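PDB 4HVM: TlmII from Streptoalloteichus hindustanus, which takes part in tallysomycin biosynthesis as a member of the condensation-domain family and probably binds phosphopantetheine. Local coordinates for residues R15-Q20 with V293-D298; R21-W26 with A140-L145; L66-V71 with M78-N83; S90-H95 with V127-T132. All blocks are in the same frame, centred on the assembly; numbering follows the deposited sequence.

Contact 1. Residues R15-Q20 with V293-D298; sequences RASFLQ and VGPLTD
The capped start of helix 18-27 meets the chain that leads into strand 297-305, so this contact ties the beginning of the condensation fold to its later half. Ser17 is the N-cap. Three residues on, Gln20, extended beyond CG, brings OE1 to the N-H of Ser17, on a lone pair and in the carbonyl plane (Ser17 N to Gln20 OE1 2.9 Å, 165° at the hydrogen). Ser17 OG adds a weak bond to the same oxygen, while Gln20 NE2 donates to Met143 O. With its amide held at both ends, Gln20 crosses the Pro295 ring obliquely, its CG lying 3.8 Å from Pro295 CG. An alanine here, lacking the amide that joins Ser17 N to Met143 O, would probably loosen the helix start and its packing on Pro295. Leu19 forks over the opposing chain: CD1 lies 3.5 Å from Pro295 O and 3.7 Å from Leu296 CA, and CD2 approaches the Asp298 carboxylate, 3.5 Å from its CG. Asp298 OD2 itself is bonded to Tyr332 OH and Tyr335 N. This van der Waals packing, Leu19 methyls against a carbonyl and a carboxylate, sets the N-capped start of helix 18-27 on the loop entering strand 297-305, an edge strand of the six-stranded sheet.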
loop_
_atom_site.group_PDB
_atom_site.type_symbol
_atom_site.label_atom_id
_atom_site.label_comp_id
_atom_site.label_asym_id
_atom_site.label_seq_id
_atom_site.Cartn_x
_atom_site.Cartn_y
_atom_site.Cartn_z
ATOM N N ARG A 15 -0.120 1.405 -24.116
ATOM C CA ARG A 15 -0.368 2.626 -23.363
ATOM C C ARG A 15 -0.473 2.306 -21.876
ATOM O O ARG A 15 -0.950 1.239 -21.494
ATOM C CB ARG A 15 -1.652 3.296 -23.851
ATOM C CG ARG A 15 -1.804 4.752 -23.439
ATOM C CD ARG A 15 -0.769 5.629 -24.128
ATOM N NE ARG A 15 -1.131 7.043 -24.086
ATOM C CZ ARG A 15 -0.784 7.879 -23.113
ATOM N NH1 ARG A 15 -0.061 7.448 -22.087
ATOM N NH2 ARG A 15 -1.161 9.150 -23.165
ATOM N N ALA A 16 -0.022 3.234 -21.039
ATOM C CA ALA A 16 -0.065 3.044 -19.594
ATOM C C ALA A 16 -1.467 3.293 -19.058
ATOM O O ALA A 16 -2.212 4.109 -19.602
ATOM C CB ALA A 16 0.931 3.957 -18.908
ATOM N N SER A 17 -1.818 2.598 -17.980
ATOM C CA SER A 17 -3.137 2.738 -17.367
ATOM C C SER A 17 -3.271 4.053 -16.598
ATOM O O SER A 17 -2.298 4.786 -16.432
ATOM C CB SER A 17 -3.439 1.551 -16.448
ATOM O OG SER A 17 -2.582 1.540 -15.319
ATOM N N PHE A 18 -4.478 4.339 -16.121
ATOM C CA PHE A 18 -4.759 5.610 -15.456
ATOM C C PHE A 18 -4.106 5.739 -14.076
ATOM O O PHE A 18 -3.790 6.846 -13.632
ATOM C CB PHE A 18 -6.270 5.839 -15.367
ATOM C CG PHE A 18 -6.951 5.029 -14.302
ATOM C CD1 PHE A 18 -7.167 3.668 -14.461
ATOM C CD2 PHE A 18 -7.390 5.640 -13.142
ATOM C CE1 PHE A 18 -7.806 2.934 -13.468
ATOM C CE2 PHE A 18 -8.026 4.917 -12.152
ATOM C CZ PHE A 18 -8.235 3.563 -12.313
ATOM N N LEU A 19 -3.906 4.612 -13.402
ATOM C CA LEU A 19 -3.229 4.609 -12.109
ATOM C C LEU A 19 -1.722 4.728 -12.292
ATOM O O LEU A 19 -1.026 5.286 -11.444
ATOM C CB LEU A 19 -3.566 3.341 -11.321
ATOM C CG LEU A 19 -4.996 3.261 -10.775
ATOM C CD1 LEU A 19 -5.241 1.931 -10.083
ATOM C CD2 LEU A 19 -5.297 4.429 -9.839
ATOM N N GLN A 20 -1.224 4.194 -13.404
ATOM C CA GLN A 20 0.186 4.324 -13.755
ATOM C C GLN A 20 0.499 5.755 -14.173
ATOM O O GLN A 20 1.506 6.325 -13.758
ATOM C CB GLN A 20 0.556 3.353 -14.875
ATOM C CG GLN A 20 0.602 1.903 -14.439
ATOM C CD GLN A 20 0.872 0.965 -15.590
ATOM O OE1 GLN A 20 0.365 1.160 -16.695
ATOM N NE2 GLN A 20 1.677 -0.060 -15.342
ATOM N N VAL A 293 -2.836 -9.457 -11.632
ATOM C CA VAL A 293 -1.563 -8.978 -11.111
ATOM C C VAL A 293 -1.240 -7.649 -11.776
ATOM O O VAL A 293 -1.054 -7.587 -12.991
ATOM C CB VAL A 293 -0.414 -9.978 -11.385
ATOM C CG1 VAL A 293 0.939 -9.355 -11.067
ATOM C CG2 VAL A 293 -0.610 -11.246 -10.580
ATOM N N GLY A 294 -1.186 -6.587 -10.977
ATOM C CA GLY A 294 -0.899 -5.259 -11.485
ATOM C C GLY A 294 -1.380 -4.137 -10.585
ATOM O O GLY A 294 -1.928 -4.383 -9.509
ATOM N N PRO A 295 -1.176 -2.887 -11.024
ATOM C CA PRO A 295 -1.605 -1.707 -10.268
ATOM C C PRO A 295 -3.108 -1.464 -10.365
ATOM O O PRO A 295 -3.582 -0.897 -11.350
ATOM C CB PRO A 295 -0.842 -0.566 -10.944
ATOM C CG PRO A 295 -0.638 -1.033 -12.344
ATOM C CD PRO A 295 -0.472 -2.526 -12.269
ATOM N N LEU A 296 -3.844 -1.880 -9.339
ATOM C CA LEU A 296 -5.288 -1.685 -9.294
ATOM C C LEU A 296 -5.739 -1.162 -7.927
ATOM O O LEU A 296 -6.894 -1.324 -7.536
ATOM C CB LEU A 296 -6.011 -2.987 -9.644
ATOM C CG LEU A 296 -5.918 -3.412 -11.113
ATOM C CD1 LEU A 296 -6.638 -4.726 -11.333
ATOM C CD2 LEU A 296 -6.482 -2.334 -12.029
ATOM N N THR A 297 -4.814 -0.536 -7.207
ATOM C CA THR A 297 -5.119 0.036 -5.904
ATOM C C THR A 297 -5.005 1.552 -5.975
ATOM O O THR A 297 -4.023 2.086 -6.491
ATOM C CB THR A 297 -4.172 -0.495 -4.812
ATOM O OG1 THR A 297 -4.252 -1.925 -4.758
ATOM C CG2 THR A 297 -4.546 0.084 -3.457
ATOM N N ASP A 298 -6.019 2.241 -5.463
ATOM C CA ASP A 298 -6.045 3.695 -5.490
ATOM C C ASP A 298 -6.424 4.256 -4.124
ATOM O O ASP A 298 -6.982 3.550 -3.288
ATOM C CB ASP A 298 -7.031 4.182 -6.550
ATOM C CG ASP A 298 -6.844 5.645 -6.894
ATOM O OD1 ASP A 298 -5.721 6.172 -6.728
ATOM O OD2 ASP A 298 -7.828 6.265 -7.344
#

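Contact 2. Residues R21-W26 with A140-L145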
loop_
_atom_site.group_PDB
_atom_site.type_symbol
_atom_site.label_atom_id
_atom_site.label_comp_id
_atom_site.label_asym_id
_atom_site.label_seq_id
_atom_site.Cartn_x
_atom_site.Cartn_y
_atom_site.Cartn_z
ATOM N N ARG A 21 -0.371 6.327 -15.001
ATOM C CA ARG A 21 -0.249 7.723 -15.407
ATOM C C ARG A 21 -0.293 8.651 -14.195
ATOM O O ARG A 21 0.493 9.593 -14.092
ATOM C CB ARG A 21 -1.366 8.094 -16.388
ATOM C CG ARG A 21 -0.957 8.050 -17.857
ATOM C CD ARG A 21 -2.121 8.384 -18.790
ATOM N NE ARG A 21 -2.952 7.214 -19.075
ATOM C CZ ARG A 21 -4.227 7.084 -18.717
ATOM N NH1 ARG A 21 -4.841 8.058 -18.060
ATOM N NH2 ARG A 21 -4.891 5.977 -19.025
ATOM N N GLY A 22 -1.217 8.372 -13.281
ATOM C CA GLY A 22 -1.387 9.182 -12.089
ATOM C C GLY A 22 -0.188 9.172 -11.162
ATOM O O GLY A 22 0.282 10.228 -10.741
ATOM N N ALA A 23 0.308 7.981 -10.840
ATOM C CA ALA A 23 1.463 7.846 -9.958
ATOM C C ALA A 23 2.714 8.458 -10.580
ATOM O O ALA A 23 3.569 8.998 -9.878
ATOM C CB ALA A 23 1.700 6.386 -9.625
ATOM N N TRP A 24 2.813 8.371 -11.902
ATOM C CA TRP A 24 3.971 8.886 -12.625
ATOM C C TRP A 24 4.076 10.404 -12.520
ATOM O O TRP A 24 5.153 10.969 -12.702
ATOM C CB TRP A 24 3.919 8.454 -14.093
ATOM C CG TRP A 24 5.118 8.857 -14.901
ATOM C CD1 TRP A 24 5.134 9.678 -15.992
ATOM C CD2 TRP A 24 6.475 8.454 -14.682
ATOM N NE1 TRP A 24 6.416 9.811 -16.467
ATOM C CE2 TRP A 24 7.259 9.070 -15.679
ATOM C CE3 TRP A 24 7.104 7.634 -13.740
ATOM C CZ2 TRP A 24 8.640 8.892 -15.759
ATOM C CZ3 TRP A 24 8.473 7.459 -13.820
ATOM C CH2 TRP A 24 9.226 8.084 -14.823
ATOM N N ARG A 25 2.958 11.059 -12.220
ATOM C CA ARG A 25 2.942 12.513 -12.093
ATOM C C ARG A 25 3.795 13.008 -10.929
ATOM O O ARG A 25 4.421 14.064 -11.020
ATOM C CB ARG A 25 1.508 13.037 -11.965
ATOM C CG ARG A 25 0.715 12.983 -13.259
ATOM C CD ARG A 25 -0.640 13.669 -13.124
ATOM N NE ARG A 25 -1.344 13.746 -14.405
ATOM C CZ ARG A 25 -2.241 12.858 -14.829
ATOM N NH1 ARG A 25 -2.564 11.819 -14.073
ATOM N NH2 ARG A 25 -2.821 13.011 -16.013
ATOM N N TRP A 26 3.828 12.240 -9.843
ATOM C CA TRP A 26 4.612 12.619 -8.671
ATOM C C TRP A 26 5.895 11.798 -8.531
ATOM O O TRP A 26 6.879 12.271 -7.966
ATOM C CB TRP A 26 3.770 12.517 -7.392
ATOM C CG TRP A 26 3.484 11.110 -6.948
ATOM C CD1 TRP A 26 2.484 10.295 -7.397
ATOM C CD2 TRP A 26 4.198 10.360 -5.960
ATOM N NE1 TRP A 26 2.538 9.080 -6.756
ATOM C CE2 TRP A 26 3.581 9.095 -5.867
ATOM C CE3 TRP A 26 5.302 10.632 -5.147
ATOM C CZ2 TRP A 26 4.033 8.106 -4.991
ATOM C CZ3 TRP A 26 5.748 9.650 -4.281
ATOM C CH2 TRP A 26 5.115 8.404 -4.208
ATOM N N ALA A 140 9.592 -4.346 -5.670
ATOM C CA ALA A 140 8.904 -3.939 -6.890
ATOM C C ALA A 140 8.474 -2.480 -6.949
ATOM O O ALA A 140 8.122 -1.873 -5.939
ATOM C CB ALA A 140 7.704 -4.843 -7.133
ATOM N N HIS A 141 8.503 -1.936 -8.160
ATOM C CA HIS A 141 7.990 -0.603 -8.440
ATOM C C HIS A 141 6.471 -0.632 -8.291
ATOM O O HIS A 141 5.816 -1.568 -8.754
ATOM C CB HIS A 141 8.375 -0.210 -9.866
ATOM C CG HIS A 141 8.272 1.255 -10.147
ATOM N ND1 HIS A 141 7.064 1.905 -10.282
ATOM C CD2 HIS A 141 9.228 2.194 -10.339
ATOM C CE1 HIS A 141 7.281 3.182 -10.538
ATOM N NE2 HIS A 141 8.586 3.384 -10.577
ATOM N N GLN A 142 5.914 0.389 -7.648
ATOM C CA GLN A 142 4.487 0.406 -7.331
ATOM C C GLN A 142 3.592 0.575 -8.560
ATOM O O GLN A 142 2.382 0.369 -8.483
ATOM C CB GLN A 142 4.171 1.500 -6.308
ATOM C CG GLN A 142 4.361 2.911 -6.838
ATOM C CD GLN A 142 3.659 3.952 -5.990
ATOM O OE1 GLN A 142 4.195 4.412 -4.981
ATOM N NE2 GLN A 142 2.452 4.329 -6.397
HETATM N N MSE A 143 4.188 0.956 -9.685
HETATM C CA MSE A 143 3.440 1.112 -10.929
HETATM C C MSE A 143 3.319 -0.214 -11.675
HETATM O O MSE A 143 2.744 -0.278 -12.763
HETATM C CB MSE A 143 4.097 2.162 -11.826
HETATM C CG MSE A 143 3.899 3.589 -11.353
HETATM SE SE MSE A 143 4.757 4.889 -12.517
HETATM C CE MSE A 143 4.034 4.284 -14.218
ATOM N N LEU A 144 3.876 -1.265 -11.085
ATOM C CA LEU A 144 3.764 -2.607 -11.638
ATOM C C LEU A 144 2.983 -3.505 -10.692
ATOM O O LEU A 144 2.087 -4.229 -11.113
ATOM C CB LEU A 144 5.149 -3.207 -11.893
ATOM C CG LEU A 144 5.977 -2.592 -13.024
ATOM C CD1 LEU A 144 7.178 -3.465 -13.334
ATOM C CD2 LEU A 144 5.126 -2.389 -14.265
ATOM N N LEU A 145 3.328 -3.449 -9.410
ATOM C CA LEU A 145 2.680 -4.279 -8.403
ATOM C C LEU A 145 2.188 -3.448 -7.223
ATOM O O LEU A 145 2.959 -2.703 -6.619
ATOM C CB LEU A 145 3.653 -5.347 -7.900
ATOM C CG LEU A 145 4.326 -6.221 -8.959
ATOM C CD1 LEU A 145 5.264 -7.224 -8.307
ATOM C CD2 LEU A 145 3.289 -6.931 -9.807
#
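Three flat groups frame this contact: the indoles of Trp24 and Trp26 and the imidazole of His141. The selenium of Met143, a selenomethionine, approaches the Trp24 ring obliquely, 5.1 Å from the centroid of the six-membered ring and 70° off its normal, which makes a Met-aromatic contact. Trp24 CG is anti to the backbone N (chi1 -176°), and the Met143 chain bends at chi3; the ring atom nearest Met143 SE is Trp24 CE3, 3.8 Å away. The Trp26 indole, by contrast, is met at its edge: Gln142 reaches for it tip to tip, with OE1 near the ring plane and 3.7 Å from CZ2, and the amide is turned 67° against the ring. At the edge of the His141 ring, and in its plane, stands the backbone N of Met143, which donates to ND1 over 3.1 Å. That bond fixes the rotation of the imidazole and, if the ring is neutral, would probably leave the proton on NE2. Phe36 meets the same ring at a steep angle. Ala23 CB, on the helix face directed at the turn, touches both partners, lying 3.9 Å from Gln142 NE2 and 4.0 Å from Met143 CG. The backbone beyond the strand folds into a compact turn, with His141 O accepting from both Leu144 N and Leu145 N. This turn lies where condensation domains carry the HHxxxDG motif and probably corresponds to it, with Gln142 at the place of the second histidine.

Contact 3. Residues L66-V71 with M78-N83; sequences LRVNFV and MRTREN
Arg81 ends a beta hairpin made of strands 68-72 and 76-80, and its side chain turns back across the first strand. CB lies beside Arg67 O, the atom to which Arg81 N donates nearly along the C=O axis. CG runs on anti to the backbone N (chi1 -158°), Arg81 CD comes within 3.6 Å of Asn69 OD1, and a bend at chi3 turns the guanidinium. Arg81 NE then donates to Asn83 O (3.0 Å). Arg81 NH1 bonds Asn69 OD1 at 2.8 Å; the oxygen is in the guanidinium plane, but the donor stands above the amide plane, and the two planes are 70° apart. Asn69 ND2 is held by Asp119 O. NH1 also meets water 2, and NH2 meets water 1 and Ala84 O; both waters reach Leu66 O. A leucine here, without the guanidinium that joins Asn69 OD1, Asn83 O and both waters, would probably leave the hairpin end less firmly held. In return Arg67 NH1 donates to Arg81 O (2.9 Å). In the antiparallel hydrogen-bonded pair Asn69-Arg79, Asn69 N to Arg79 O and Arg79 N to Asn69 O both measure 2.8 Å. On the face carrying Val68, Met78 lies alongside Phe70, with Met78 CG 3.7 Å from Phe70 CE1.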
loop_
_atom_site.group_PDB
_atom_site.type_symbol
_atom_site.label_atom_id
_atom_site.label_comp_id
_atom_site.label_asym_id
_atom_site.label_seq_id
_atom_site.Cartn_x
_atom_site.Cartn_y
_atom_site.Cartn_z
ATOM N N LEU A 66 5.841 -8.095 -15.238
ATOM C CA LEU A 66 6.997 -8.017 -14.358
ATOM C C LEU A 66 8.244 -7.577 -15.121
ATOM O O LEU A 66 9.179 -7.032 -14.535
ATOM C CB LEU A 66 7.239 -9.364 -13.685
ATOM C CG LEU A 66 6.065 -9.944 -12.902
ATOM C CD1 LEU A 66 6.437 -11.290 -12.302
ATOM C CD2 LEU A 66 5.611 -8.982 -11.817
ATOM N N ARG A 67 8.251 -7.820 -16.427
ATOM C CA ARG A 67 9.387 -7.474 -17.270
ATOM C C ARG A 67 9.136 -6.176 -18.030
ATOM O O ARG A 67 9.616 -6.002 -19.150
ATOM C CB ARG A 67 9.672 -8.610 -18.256
ATOM C CG ARG A 67 10.157 -9.890 -17.598
ATOM C CD ARG A 67 10.335 -11.018 -18.603
ATOM N NE ARG A 67 9.069 -11.661 -18.946
ATOM C CZ ARG A 67 8.498 -11.609 -20.146
ATOM N NH1 ARG A 67 9.082 -10.945 -21.134
ATOM N NH2 ARG A 67 7.347 -12.228 -20.360
ATOM N N VAL A 68 8.389 -5.264 -17.419
ATOM C CA VAL A 68 7.994 -4.036 -18.099
ATOM C C VAL A 68 8.796 -2.812 -17.662
ATOM O O VAL A 68 8.991 -2.571 -16.471
ATOM C CB VAL A 68 6.479 -3.769 -17.921
ATOM C CG1 VAL A 68 6.155 -2.293 -18.098
ATOM C CG2 VAL A 68 5.680 -4.627 -18.894
ATOM N N ASN A 69 9.279 -2.059 -18.645
ATOM C CA ASN A 69 9.892 -0.763 -18.398
ATOM C C ASN A 69 9.004 0.337 -18.962
ATOM O O ASN A 69 8.119 0.067 -19.773
ATOM C CB ASN A 69 11.287 -0.697 -19.017
ATOM C CG ASN A 69 12.279 -1.600 -18.312
ATOM O OD1 ASN A 69 12.486 -2.747 -18.708
ATOM N ND2 ASN A 69 12.896 -1.085 -17.256
ATOM N N PHE A 70 9.233 1.574 -18.534
ATOM C CA PHE A 70 8.385 2.685 -18.950
ATOM C C PHE A 70 9.106 3.653 -19.876
ATOM O O PHE A 70 10.306 3.890 -19.736
ATOM C CB PHE A 70 7.835 3.424 -17.730
ATOM C CG PHE A 70 6.904 2.595 -16.900
ATOM C CD1 PHE A 70 5.568 2.479 -17.245
ATOM C CD2 PHE A 70 7.363 1.921 -15.781
ATOM C CE1 PHE A 70 4.707 1.710 -16.488
ATOM C CE2 PHE A 70 6.506 1.154 -15.019
ATOM C CZ PHE A 70 5.177 1.048 -15.372
ATOM N N VAL A 71 8.363 4.205 -20.827
ATOM C CA VAL A 71 8.916 5.166 -21.767
ATOM C C VAL A 71 8.132 6.468 -21.707
ATOM O O VAL A 71 6.990 6.538 -22.165
ATOM C CB VAL A 71 8.886 4.629 -23.209
ATOM C CG1 VAL A 71 9.415 5.680 -24.169
ATOM C CG2 VAL A 71 9.693 3.342 -23.317
HETATM N N MSE A 78 4.259 1.428 -21.947
HETATM C CA MSE A 78 4.862 0.229 -21.375
HETATM C C MSE A 78 5.653 -0.545 -22.427
HETATM O O MSE A 78 5.231 -0.661 -23.576
HETATM C CB MSE A 78 3.798 -0.665 -20.727
HETATM C CG MSE A 78 3.415 -0.242 -19.319
HETATM SE SE MSE A 78 1.874 -1.201 -18.612
HETATM C CE MSE A 78 2.422 -3.033 -18.955
ATOM N N ARG A 79 6.802 -1.070 -22.019
ATOM C CA ARG A 79 7.692 -1.788 -22.923
ATOM C C ARG A 79 8.103 -3.109 -22.284
ATOM O O ARG A 79 8.647 -3.123 -21.180
ATOM C CB ARG A 79 8.929 -0.934 -23.204
ATOM C CG ARG A 79 9.927 -1.526 -24.187
ATOM C CD ARG A 79 11.189 -0.668 -24.254
ATOM N NE ARG A 79 12.037 -1.001 -25.396
ATOM C CZ ARG A 79 11.910 -0.459 -26.606
ATOM N NH1 ARG A 79 10.963 0.442 -26.836
ATOM N NH2 ARG A 79 12.726 -0.820 -27.588
ATOM N N THR A 80 7.844 -4.216 -22.971
ATOM C CA THR A 80 8.120 -5.529 -22.396
ATOM C C THR A 80 9.533 -6.009 -22.700
ATOM O O THR A 80 9.873 -6.302 -23.845
ATOM C CB THR A 80 7.106 -6.580 -22.865
ATOM O OG1 THR A 80 5.780 -6.127 -22.566
ATOM C CG2 THR A 80 7.353 -7.899 -22.156
ATOM N N ARG A 81 10.348 -6.086 -21.655
ATOM C CA ARG A 81 11.726 -6.538 -21.768
ATOM C C ARG A 81 11.760 -8.039 -22.040
ATOM O O ARG A 81 11.005 -8.804 -21.440
ATOM C CB ARG A 81 12.468 -6.211 -20.472
ATOM C CG ARG A 81 13.976 -6.129 -20.586
ATOM C CD ARG A 81 14.590 -5.620 -19.281
ATOM N NE ARG A 81 14.283 -6.484 -18.141
ATOM C CZ ARG A 81 13.361 -6.218 -17.217
ATOM N NH1 ARG A 81 12.645 -5.102 -17.289
ATOM N NH2 ARG A 81 13.155 -7.069 -16.220
ATOM N N GLU A 82 12.632 -8.455 -22.952
ATOM C CA GLU A 82 12.715 -9.856 -23.351
ATOM C C GLU A 82 13.365 -10.736 -22.285
ATOM O O GLU A 82 12.861 -11.814 -21.968
ATOM C CB GLU A 82 13.466 -9.984 -24.677
ATOM C CG GLU A 82 12.800 -9.248 -25.829
ATOM C CD GLU A 82 13.534 -9.433 -27.141
ATOM O OE1 GLU A 82 14.782 -9.353 -27.141
ATOM O OE2 GLU A 82 12.862 -9.663 -28.170
ATOM N N ASN A 83 14.489 -10.277 -21.743
ATOM C CA ASN A 83 15.186 -11.009 -20.691
ATOM C C ASN A 83 14.895 -10.422 -19.315
ATOM O O ASN A 83 15.033 -9.216 -19.105
ATOM C CB ASN A 83 16.695 -11.037 -20.953
ATOM C CG ASN A 83 17.070 -11.921 -22.133
ATOM O OD1 ASN A 83 16.209 -12.356 -22.900
ATOM N ND2 ASN A 83 18.363 -12.186 -22.283
HETATM O O HOH W 1 11.521 -7.137 -13.479
HETATM O O HOH W 2 10.688 -4.504 -14.804
#

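Contact 4. Residues S90-H95 with V127-T132; sequences SDLRGH and VRLSET
Two N-H groups grip Asp91 OD1, both from Arg93: the backbone N at 3.1 Å, nearly along the C-O axis, and the side-chain NE at 3.2 Å, on the syn lone pair. The first of these closes an Asx turn. OD2 of the same carboxylate takes Arg93 NH2 on its syn lone pair (2.7 Å) and a weak bond from NE, so the guanidinium holds Asp91 side-on through two nitrogens. Its remaining nitrogen reaches across the contact, where Arg93 NH1 forms a salt bridge to Glu131 OE1 at 2.9 Å. With partners on two sides in or near its plane, the Arg93 group is fixed flat, and Arg128 CD lies over the centre of one face, 4.0 Å above the plane. The positive charge of Arg128 is directed elsewhere: NE pairs with Asp49, and NH1 donates to Ser130 O. Opposed carboxylates on Arg93 would probably offset the nearby like charge of Arg128. The backbones form a parallel pairing in which Ser90 O accepts from Arg128 N and Arg128 O accepts from Leu92 N, the latter 3.0 Å long and nearly straight at 175°. On the face carrying Val127, Leu92 CD1 rests 3.6 Å from Val127 CG1 and alongside Leu129 CD2. Strands 87-91 and 122-128 are the parallel pair of a beta-alpha-beta crossover, connected through helix 98-110; Leu92 touches Arg101 of that helix and Leu129 touches Pro98 and Gln99, while strand 133-141 flanks strand 122-128 on the side away from strand 87-91.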
loop_
_atom_site.group_PDB
_atom_site.type_symbol
_atom_site.label_atom_id
_atom_site.label_comp_id
_atom_site.label_asym_id
_atom_site.label_seq_id
_atom_site.Cartn_x
_atom_site.Cartn_y
_atom_site.Cartn_z
ATOM N N SER A 90 21.045 -14.859 -2.669
ATOM C CA SER A 90 21.930 -14.510 -1.562
ATOM C C SER A 90 21.953 -15.607 -0.500
ATOM O O SER A 90 21.061 -16.453 -0.448
ATOM C CB SER A 90 21.501 -13.181 -0.931
ATOM O OG SER A 90 21.562 -12.120 -1.870
ATOM N N ASP A 91 22.978 -15.582 0.347
ATOM C CA ASP A 91 23.125 -16.553 1.426
ATOM C C ASP A 91 23.639 -15.846 2.680
ATOM O O ASP A 91 24.702 -15.225 2.660
ATOM C CB ASP A 91 24.085 -17.671 1.004
ATOM C CG ASP A 91 23.997 -18.890 1.903
ATOM O OD1 ASP A 91 23.935 -18.723 3.138
ATOM O OD2 ASP A 91 23.982 -20.021 1.373
ATOM N N LEU A 92 22.883 -15.946 3.770
ATOM C CA LEU A 92 23.199 -15.218 4.996
ATOM C C LEU A 92 23.501 -16.139 6.172
ATOM O O LEU A 92 23.347 -15.745 7.327
ATOM C CB LEU A 92 22.040 -14.295 5.375
ATOM C CG LEU A 92 21.567 -13.306 4.313
ATOM C CD1 LEU A 92 20.468 -12.421 4.872
ATOM C CD2 LEU A 92 22.727 -12.467 3.798
ATOM N N ARG A 93 23.927 -17.363 5.878
ATOM C CA ARG A 93 24.225 -18.341 6.920
ATOM C C ARG A 93 25.414 -17.944 7.797
ATOM O O ARG A 93 25.552 -18.433 8.918
ATOM C CB ARG A 93 24.450 -19.727 6.309
ATOM C CG ARG A 93 23.161 -20.475 6.001
ATOM C CD ARG A 93 23.422 -21.844 5.387
ATOM N NE ARG A 93 23.908 -21.755 4.013
ATOM C CZ ARG A 93 24.141 -22.804 3.230
ATOM N NH1 ARG A 93 23.934 -24.034 3.681
ATOM N NH2 ARG A 93 24.582 -22.622 1.993
ATOM N N GLY A 94 26.263 -17.056 7.290
ATOM C CA GLY A 94 27.432 -16.615 8.028
ATOM C C GLY A 94 27.120 -15.611 9.122
ATOM O O GLY A 94 27.987 -15.267 9.923
ATOM N N HIS A 95 25.879 -15.137 9.158
ATOM C CA HIS A 95 25.457 -14.166 10.162
ATOM C C HIS A 95 24.731 -14.847 11.319
ATOM O O HIS A 95 23.888 -15.714 11.096
ATOM C CB HIS A 95 24.545 -13.114 9.530
ATOM C CG HIS A 95 25.192 -12.335 8.429
ATOM N ND1 HIS A 95 26.100 -11.327 8.667
ATOM C CD2 HIS A 95 25.057 -12.410 7.083
ATOM C CE1 HIS A 95 26.499 -10.816 7.517
ATOM N NE2 HIS A 95 25.882 -11.455 6.539
ATOM N N VAL A 127 16.734 -15.733 -0.633
ATOM C CA VAL A 127 17.696 -15.592 0.455
ATOM C C VAL A 127 17.629 -16.787 1.399
ATOM O O VAL A 127 16.594 -17.039 2.015
ATOM C CB VAL A 127 17.439 -14.307 1.265
ATOM C CG1 VAL A 127 18.617 -14.007 2.170
ATOM C CG2 VAL A 127 17.168 -13.130 0.340
ATOM N N ARG A 128 18.733 -17.521 1.508
ATOM C CA ARG A 128 18.799 -18.652 2.429
ATOM C C ARG A 128 19.366 -18.213 3.777
ATOM O O ARG A 128 20.449 -17.632 3.844
ATOM C CB ARG A 128 19.631 -19.798 1.845
ATOM C CG ARG A 128 19.831 -20.955 2.812
ATOM C CD ARG A 128 20.343 -22.208 2.119
ATOM N NE ARG A 128 19.310 -22.859 1.316
ATOM C CZ ARG A 128 18.443 -23.749 1.790
ATOM N NH1 ARG A 128 18.470 -24.093 3.070
ATOM N NH2 ARG A 128 17.541 -24.291 0.981
ATOM N N LEU A 129 18.626 -18.498 4.845
ATOM C CA LEU A 129 19.003 -18.068 6.188
ATOM C C LEU A 129 19.697 -19.175 6.980
ATOM O O LEU A 129 20.561 -18.904 7.814
ATOM C CB LEU A 129 17.769 -17.589 6.952
ATOM C CG LEU A 129 16.866 -16.585 6.236
ATOM C CD1 LEU A 129 15.743 -16.130 7.153
ATOM C CD2 LEU A 129 17.668 -15.396 5.738
ATOM N N SER A 130 19.305 -20.417 6.721
ATOM C CA SER A 130 19.862 -21.566 7.425
ATOM C C SER A 130 19.687 -22.832 6.598
ATOM O O SER A 130 19.442 -22.770 5.395
ATOM C CB SER A 130 19.189 -21.737 8.789
ATOM O OG SER A 130 17.786 -21.892 8.651
ATOM N N GLU A 131 19.806 -23.983 7.250
ATOM C CA GLU A 131 19.668 -25.262 6.567
ATOM C C GLU A 131 18.209 -25.590 6.269
ATOM O O GLU A 131 17.916 -26.478 5.467
ATOM C CB GLU A 131 20.300 -26.378 7.396
ATOM C CG GLU A 131 21.776 -26.161 7.676
ATOM C CD GLU A 131 22.586 -25.967 6.405
ATOM O OE1 GLU A 131 23.412 -25.030 6.362
ATOM O OE2 GLU A 131 22.401 -26.754 5.453
ATOM N N THR A 132 17.296 -24.871 6.914
ATOM C CA THR A 132 15.870 -25.123 6.741
ATOM C C THR A 132 15.111 -23.901 6.225
ATOM O O THR A 132 14.080 -24.041 5.568
ATOM C CB THR A 132 15.214 -25.589 8.058
ATOM O OG1 THR A 132 15.356 -24.568 9.055
ATOM C CG2 THR A 132 15.860 -26.873 8.558
#

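In the fold
Contacts 1 and 2 share helix 18-27, with centres about 7 Å apart, and are joined where Gln20 NE2 meets Met143 O at 2.8 Å. Asp146, in the segment that follows contact 2, bonds Leu296 N and Thr297 OG1 of contact 1, so the turn matching the HHxxxDG motif, which in relatives lines the active site, is held by both helix 18-27 and the entry of strand 297-305. Contact 3 packs against the same turn: Phe70 CE1 lies 3.5 Å from Met143 CE. Contact 4 stands apart, its centre about 32 Å from that of contact 2 and the nearest atoms about 13 Å away, at the far end of the sheet that contains strand 133-141.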